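Local coordinates for protein dextranase (Pseudarthrobacter oxydans, PDB 6NZS) that hydrolyses internal alpha-1,6-glucosidic linkages of dextran as an endo-acting glycoside hydrolase of family 49, at residues S208-L222 / V225-M239. Sequence-based numbering, arbitrary orientation.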
loop_
_atom_site.group_PDB
_atom_site.type_symbol
_atom_site.label_atom_id
_atom_site.label_comp_id
_atom_site.label_asym_id
_atom_site.label_seq_id
_atom_site.Cartn_x
_atom_site.Cartn_y
_atom_site.Cartn_z
ATOM N N SER A 208 -11.412 -12.237 27.096
ATOM C CA SER A 208 -10.753 -12.837 25.942
ATOM C C SER A 208 -9.547 -13.684 26.323
ATOM O O SER A 208 -9.135 -14.546 25.537
ATOM C CB SER A 208 -10.301 -11.740 24.967
ATOM O OG SER A 208 -11.339 -10.805 24.709
ATOM N N GLY A 209 -8.978 -13.451 27.490
ATOM C CA GLY A 209 -7.762 -14.121 27.905
ATOM C C GLY A 209 -7.000 -13.220 28.854
ATOM O O GLY A 209 -7.420 -12.113 29.168
ATOM N N SER A 210 -5.858 -13.721 29.311
ATOM C CA SER A 210 -4.994 -12.896 30.141
ATOM C C SER A 210 -4.377 -11.794 29.286
ATOM O O SER A 210 -4.038 -12.014 28.119
ATOM C CB SER A 210 -3.901 -13.740 30.795
ATOM O OG SER A 210 -3.131 -14.431 29.835
ATOM N N ILE A 211 -4.233 -10.605 29.870
ATOM C CA ILE A 211 -3.794 -9.420 29.136
ATOM C C ILE A 211 -2.595 -8.782 29.828
ATOM O O ILE A 211 -2.623 -8.531 31.039
ATOM C CB ILE A 211 -4.920 -8.377 29.002
ATOM C CG1 ILE A 211 -6.127 -8.966 28.277
ATOM C CG2 ILE A 211 -4.405 -7.152 28.257
ATOM C CD1 ILE A 211 -7.316 -8.033 28.232
ATOM N N HIS A 212 -1.555 -8.496 29.050
ATOM C CA HIS A 212 -0.457 -7.638 29.465
ATOM C C HIS A 212 -0.666 -6.257 28.851
ATOM O O HIS A 212 -0.861 -6.139 27.635
ATOM C CB HIS A 212 0.873 -8.218 28.980
ATOM C CG HIS A 212 2.040 -7.303 29.191
ATOM N ND1 HIS A 212 2.546 -7.021 30.442
ATOM C CD2 HIS A 212 2.791 -6.597 28.313
ATOM C CE1 HIS A 212 3.558 -6.180 30.326
ATOM N NE2 HIS A 212 3.732 -5.911 29.044
ATOM N N TYR A 213 -0.627 -5.218 29.688
ATOM C CA TYR A 213 -0.768 -3.832 29.241
ATOM C C TYR A 213 0.578 -3.140 29.377
ATOM O O TYR A 213 0.964 -2.757 30.492
ATOM C CB TYR A 213 -1.797 -3.096 30.100
ATOM C CG TYR A 213 -3.196 -3.655 30.107
ATOM C CD1 TYR A 213 -3.587 -4.579 31.069
ATOM C CD2 TYR A 213 -4.139 -3.227 29.181
ATOM C CE1 TYR A 213 -4.873 -5.076 31.094
ATOM C CE2 TYR A 213 -5.419 -3.718 29.196
ATOM C CZ TYR A 213 -5.783 -4.639 30.155
ATOM O OH TYR A 213 -7.062 -5.132 30.174
ATOM N N PRO A 214 1.322 -2.931 28.297
ATOM C CA PRO A 214 2.594 -2.209 28.423
ATOM C C PRO A 214 2.375 -0.786 28.914
ATOM O O PRO A 214 1.377 -0.140 28.590
ATOM C CB PRO A 214 3.156 -2.229 26.997
ATOM C CG PRO A 214 2.514 -3.410 26.356
ATOM C CD PRO A 214 1.130 -3.485 26.947
ATOM N N ALA A 215 3.315 -0.302 29.722
ATOM C CA ALA A 215 3.320 1.101 30.096
ATOM C C ALA A 215 3.931 1.923 28.972
ATOM O O ALA A 215 4.748 1.431 28.193
ATOM C CB ALA A 215 4.146 1.306 31.369
ATOM N N GLU A 216 3.523 3.186 28.893
ATOM C CA GLU A 216 4.122 4.084 27.918
ATOM C C GLU A 216 5.627 4.170 28.133
ATOM O O GLU A 216 6.127 4.044 29.256
ATOM C CB GLU A 216 3.512 5.476 28.041
ATOM C CG GLU A 216 2.098 5.582 27.516
ATOM C CD GLU A 216 1.665 7.020 27.350
ATOM O OE1 GLU A 216 2.066 7.653 26.350
ATOM O OE2 GLU A 216 0.930 7.518 28.226
ATOM N N GLY A 217 6.352 4.383 27.040
ATOM C CA GLY A 217 7.796 4.466 27.092
ATOM C C GLY A 217 8.474 3.292 26.422
ATOM O O GLY A 217 7.927 2.690 25.494
ATOM N N GLU A 218 9.675 2.953 26.887
ATOM C CA GLU A 218 10.424 1.847 26.310
ATOM C C GLU A 218 9.684 0.532 26.521
ATOM O O GLU A 218 9.240 0.224 27.633
ATOM C CB GLU A 218 11.806 1.781 26.960
ATOM C CG GLU A 218 12.615 0.553 26.577
ATOM C CD GLU A 218 13.959 0.478 27.292
ATOM O OE1 GLU A 218 14.203 1.295 28.206
ATOM O OE2 GLU A 218 14.767 -0.408 26.941
ATOM N N VAL A 219 9.549 -0.242 25.446
ATOM C CA VAL A 219 8.928 -1.565 25.490
ATOM C C VAL A 219 9.904 -2.528 24.819
ATOM O O VAL A 219 9.857 -2.753 23.606
ATOM C CB VAL A 219 7.542 -1.600 24.830
ATOM C CG1 VAL A 219 6.540 -0.884 25.701
ATOM C CG2 VAL A 219 7.561 -0.945 23.451
ATOM N N THR A 220 10.816 -3.092 25.607
ATOM C CA THR A 220 11.796 -4.038 25.099
ATOM C C THR A 220 11.711 -5.372 25.824
ATOM O O THR A 220 12.622 -6.199 25.695
ATOM C CB THR A 220 13.207 -3.453 25.205
ATOM O OG1 THR A 220 13.415 -2.982 26.541
ATOM C CG2 THR A 220 13.372 -2.283 24.225
ATOM N N ASN A 221 10.632 -5.602 26.570
ATOM C CA ASN A 221 10.471 -6.784 27.406
ATOM C C ASN A 221 9.382 -7.721 26.899
ATOM O O ASN A 221 8.984 -8.646 27.620
ATOM C CB ASN A 221 10.165 -6.354 28.843
ATOM C CG ASN A 221 8.873 -5.554 28.954
ATOM O OD1 ASN A 221 8.347 -5.049 27.957
ATOM N ND2 ASN A 221 8.360 -5.430 30.173
ATOM N N LEU A 222 8.897 -7.519 25.675
ATOM C CA LEU A 222 7.738 -8.269 25.212
ATOM C C LEU A 222 8.048 -9.729 24.908
ATOM O O LEU A 222 7.118 -10.538 24.832
ATOM C CB LEU A 222 7.114 -7.585 23.992
ATOM C CG LEU A 222 6.581 -6.173 24.250
ATOM C CD1 LEU A 222 5.947 -5.614 22.975
ATOM C CD2 LEU A 222 5.584 -6.151 25.393
ATOM N N VAL A 225 6.776 -11.908 27.958
ATOM C CA VAL A 225 5.432 -11.821 28.519
ATOM C C VAL A 225 4.812 -13.212 28.581
ATOM O O VAL A 225 5.022 -14.055 27.696
ATOM C CB VAL A 225 4.543 -10.834 27.739
ATOM C CG1 VAL A 225 5.137 -9.432 27.762
ATOM C CG2 VAL A 225 4.313 -11.309 26.319
ATOM N N THR A 226 4.047 -13.466 29.639
ATOM C CA THR A 226 3.393 -14.754 29.820
ATOM C C THR A 226 1.900 -14.722 29.538
ATOM O O THR A 226 1.267 -15.783 29.533
ATOM C CB THR A 226 3.625 -15.276 31.244
ATOM O OG1 THR A 226 3.246 -14.264 32.181
ATOM C CG2 THR A 226 5.092 -15.639 31.448
ATOM N N GLU A 227 1.325 -13.550 29.293
ATOM C CA GLU A 227 -0.102 -13.442 29.042
ATOM C C GLU A 227 -0.422 -13.801 27.589
ATOM O O GLU A 227 0.462 -13.983 26.749
ATOM C CB GLU A 227 -0.593 -12.036 29.380
ATOM C CG GLU A 227 -0.581 -11.704 30.872
ATOM C CD GLU A 227 0.758 -11.177 31.371
ATOM O OE1 GLU A 227 1.720 -11.092 30.580
ATOM O OE2 GLU A 227 0.844 -10.845 32.571
ATOM N N GLU A 228 -1.721 -13.900 27.298
ATOM C CA GLU A 228 -2.185 -14.293 25.974
ATOM C C GLU A 228 -2.363 -13.114 25.030
ATOM O O GLU A 228 -2.351 -13.307 23.809
ATOM C CB GLU A 228 -3.541 -14.994 26.094
ATOM C CG GLU A 228 -3.501 -16.344 26.793
ATOM C CD GLU A 228 -4.901 -16.890 26.989
ATOM O OE1 GLU A 228 -5.573 -16.460 27.946
ATOM O OE2 GLU A 228 -5.338 -17.725 26.171
ATOM N N ILE A 229 -2.548 -11.913 25.567
ATOM C CA ILE A 229 -2.909 -10.735 24.789
ATOM C C ILE A 229 -2.019 -9.586 25.234
ATOM O O ILE A 229 -1.844 -9.361 26.437
ATOM C CB ILE A 229 -4.386 -10.365 25.024
ATOM C CG1 ILE A 229 -5.305 -11.520 24.618
ATOM C CG2 ILE A 229 -4.756 -9.060 24.304
ATOM C CD1 ILE A 229 -6.689 -11.420 25.209
ATOM N N ILE A 230 -1.466 -8.851 24.272
ATOM C CA ILE A 230 -0.733 -7.623 24.551
ATOM C C ILE A 230 -1.600 -6.475 24.062
ATOM O O ILE A 230 -1.922 -6.400 22.868
ATOM C CB ILE A 230 0.652 -7.613 23.891
ATOM C CG1 ILE A 230 1.472 -8.823 24.355
ATOM C CG2 ILE A 230 1.376 -6.316 24.229
ATOM C CD1 ILE A 230 2.761 -9.027 23.587
ATOM N N TYR A 231 -1.994 -5.599 24.984
ATOM C CA TYR A 231 -2.988 -4.557 24.741
ATOM C C TYR A 231 -2.302 -3.217 24.952
ATOM O O TYR A 231 -1.929 -2.881 26.080
ATOM C CB TYR A 231 -4.131 -4.739 25.737
ATOM C CG TYR A 231 -5.351 -3.851 25.563
ATOM C CD1 TYR A 231 -5.261 -2.466 25.639
ATOM C CD2 TYR A 231 -6.607 -4.417 25.368
ATOM C CE1 TYR A 231 -6.384 -1.671 25.504
ATOM C CE2 TYR A 231 -7.730 -3.629 25.227
ATOM C CZ TYR A 231 -7.610 -2.257 25.296
ATOM O OH TYR A 231 -8.735 -1.465 25.161
ATOM N N PHE A 232 -2.138 -2.448 23.874
ATOM C CA PHE A 232 -1.528 -1.123 23.951
ATOM C C PHE A 232 -2.639 -0.091 24.099
ATOM O O PHE A 232 -3.391 0.168 23.153
ATOM C CB PHE A 232 -0.689 -0.827 22.711
ATOM C CG PHE A 232 0.590 -1.607 22.640
ATOM C CD1 PHE A 232 0.622 -2.855 22.033
ATOM C CD2 PHE A 232 1.770 -1.081 23.151
ATOM C CE1 PHE A 232 1.802 -3.574 21.956
ATOM C CE2 PHE A 232 2.961 -1.796 23.069
ATOM C CZ PHE A 232 2.973 -3.042 22.472
ATOM N N LYS A 233 -2.750 0.487 25.289
ATOM C CA LYS A 233 -3.685 1.571 25.520
ATOM C C LYS A 233 -3.219 2.805 24.754
ATOM O O LYS A 233 -2.074 2.865 24.297
ATOM C CB LYS A 233 -3.758 1.871 27.021
ATOM C CG LYS A 233 -4.465 0.783 27.821
ATOM C CD LYS A 233 -4.725 1.203 29.261
ATOM C CE LYS A 233 -3.446 1.255 30.072
ATOM N NZ LYS A 233 -3.703 1.675 31.483
ATOM N N PRO A 234 -4.086 3.803 24.592
ATOM C CA PRO A 234 -3.640 5.046 23.951
ATOM C C PRO A 234 -2.405 5.588 24.658
ATOM O O PRO A 234 -2.305 5.556 25.890
ATOM C CB PRO A 234 -4.847 5.979 24.100
ATOM C CG PRO A 234 -6.012 5.057 24.175
ATOM C CD PRO A 234 -5.522 3.843 24.930
ATOM N N GLY A 235 -1.457 6.070 23.871
ATOM C CA GLY A 235 -0.168 6.485 24.381
ATOM C C GLY A 235 0.908 6.194 23.355
ATOM O O GLY A 235 0.628 5.771 22.237
ATOM N N THR A 236 2.157 6.428 23.753
ATOM C CA THR A 236 3.302 6.233 22.873
ATOM C C THR A 236 4.263 5.220 23.476
ATOM O O THR A 236 4.554 5.267 24.677
ATOM C CB THR A 236 4.031 7.564 22.617
ATOM O OG1 THR A 236 3.130 8.472 21.970
ATOM C CG2 THR A 236 5.270 7.358 21.740
ATOM N N TYR A 237 4.764 4.321 22.629
ATOM C CA TYR A 237 5.619 3.214 23.038
ATOM C C TYR A 237 6.776 3.089 22.055
ATOM O O TYR A 237 6.614 3.336 20.858
ATOM C CB TYR A 237 4.823 1.896 23.074
ATOM C CG TYR A 237 3.505 2.018 23.813
ATOM C CD1 TYR A 237 2.361 2.502 23.180
ATOM C CD2 TYR A 237 3.405 1.648 25.150
ATOM C CE1 TYR A 237 1.158 2.627 23.864
ATOM C CE2 TYR A 237 2.210 1.749 25.838
ATOM C CZ TYR A 237 1.088 2.238 25.197
ATOM O OH TYR A 237 -0.091 2.343 25.900
ATOM N N SER A 238 7.950 2.699 22.560
ATOM C CA SER A 238 9.177 2.694 21.769
ATOM C C SER A 238 9.928 1.384 21.972
ATOM O O SER A 238 10.316 1.060 23.099
ATOM C CB SER A 238 10.076 3.870 22.167
ATOM O OG SER A 238 11.352 3.748 21.557
ATOM N N MET A 239 10.154 0.645 20.883
ATOM C CA MET A 239 10.989 -0.554 20.933
ATOM C C MET A 239 12.463 -0.256 20.701
ATOM O O MET A 239 13.312 -1.082 21.056
ATOM C CB MET A 239 10.516 -1.595 19.910
ATOM C CG MET A 239 9.183 -2.260 20.247
ATOM S SD MET A 239 8.850 -3.687 19.200
ATOM C CE MET A 239 7.067 -3.801 19.329
HETATM O O HOH W 1 -0.690 -8.146 33.181
HETATM O O HOH W 2 1.773 -8.203 32.835
HETATM O O HOH W 3 -1.222 -0.595 27.497
HETATM O O HOH W 4 -0.078 2.457 28.701
#
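The carbonyl of P214 is gripped by two waters: one, 2.9 Å from P214 O, also donates to Y231 O and accepts from K233 N, while the other donates to P214 O and to Y237 OH. Y237 OH in turn gives its proton to K233 O at 2.6 Å. P214 O and A215 O lie at the edge of the Y237 ring, near its plane. P214 CG sits over one face of the F232 ring, 4.0 Å from its centroid, and also touches I230 CG2. The two segments are successive turns at the N-terminal end of the parallel beta-helix, the pectate-lyase-like solenoid of this family; strands 253-256 and 260-263 pair in parallel with 229-232 and 235-238 as the next turn. Parallel pairing holds each flank: H212 N bonds to I229 O (2.8 Å) and V219 N to S238 O (2.8 Å). Next to the start of the second run of pairing, where G217 N bonds to T236 O, the E216 carboxylate accepts T236 N through OE1 at 2.9 Å, on the anti side, 34° out of the carboxylate plane. With CG of H212 anti to the backbone N (chi1 172°), V225 CG1 rests on one face of the H212 ring, toward its rim, in a CH-pi contact, and H212 ND1 shares an in-plane water with E227 OE2. Towards the start of the turn, E228 OE1 accepts S210 N (3.1 Å), and E228 N reaches S210 OG in return.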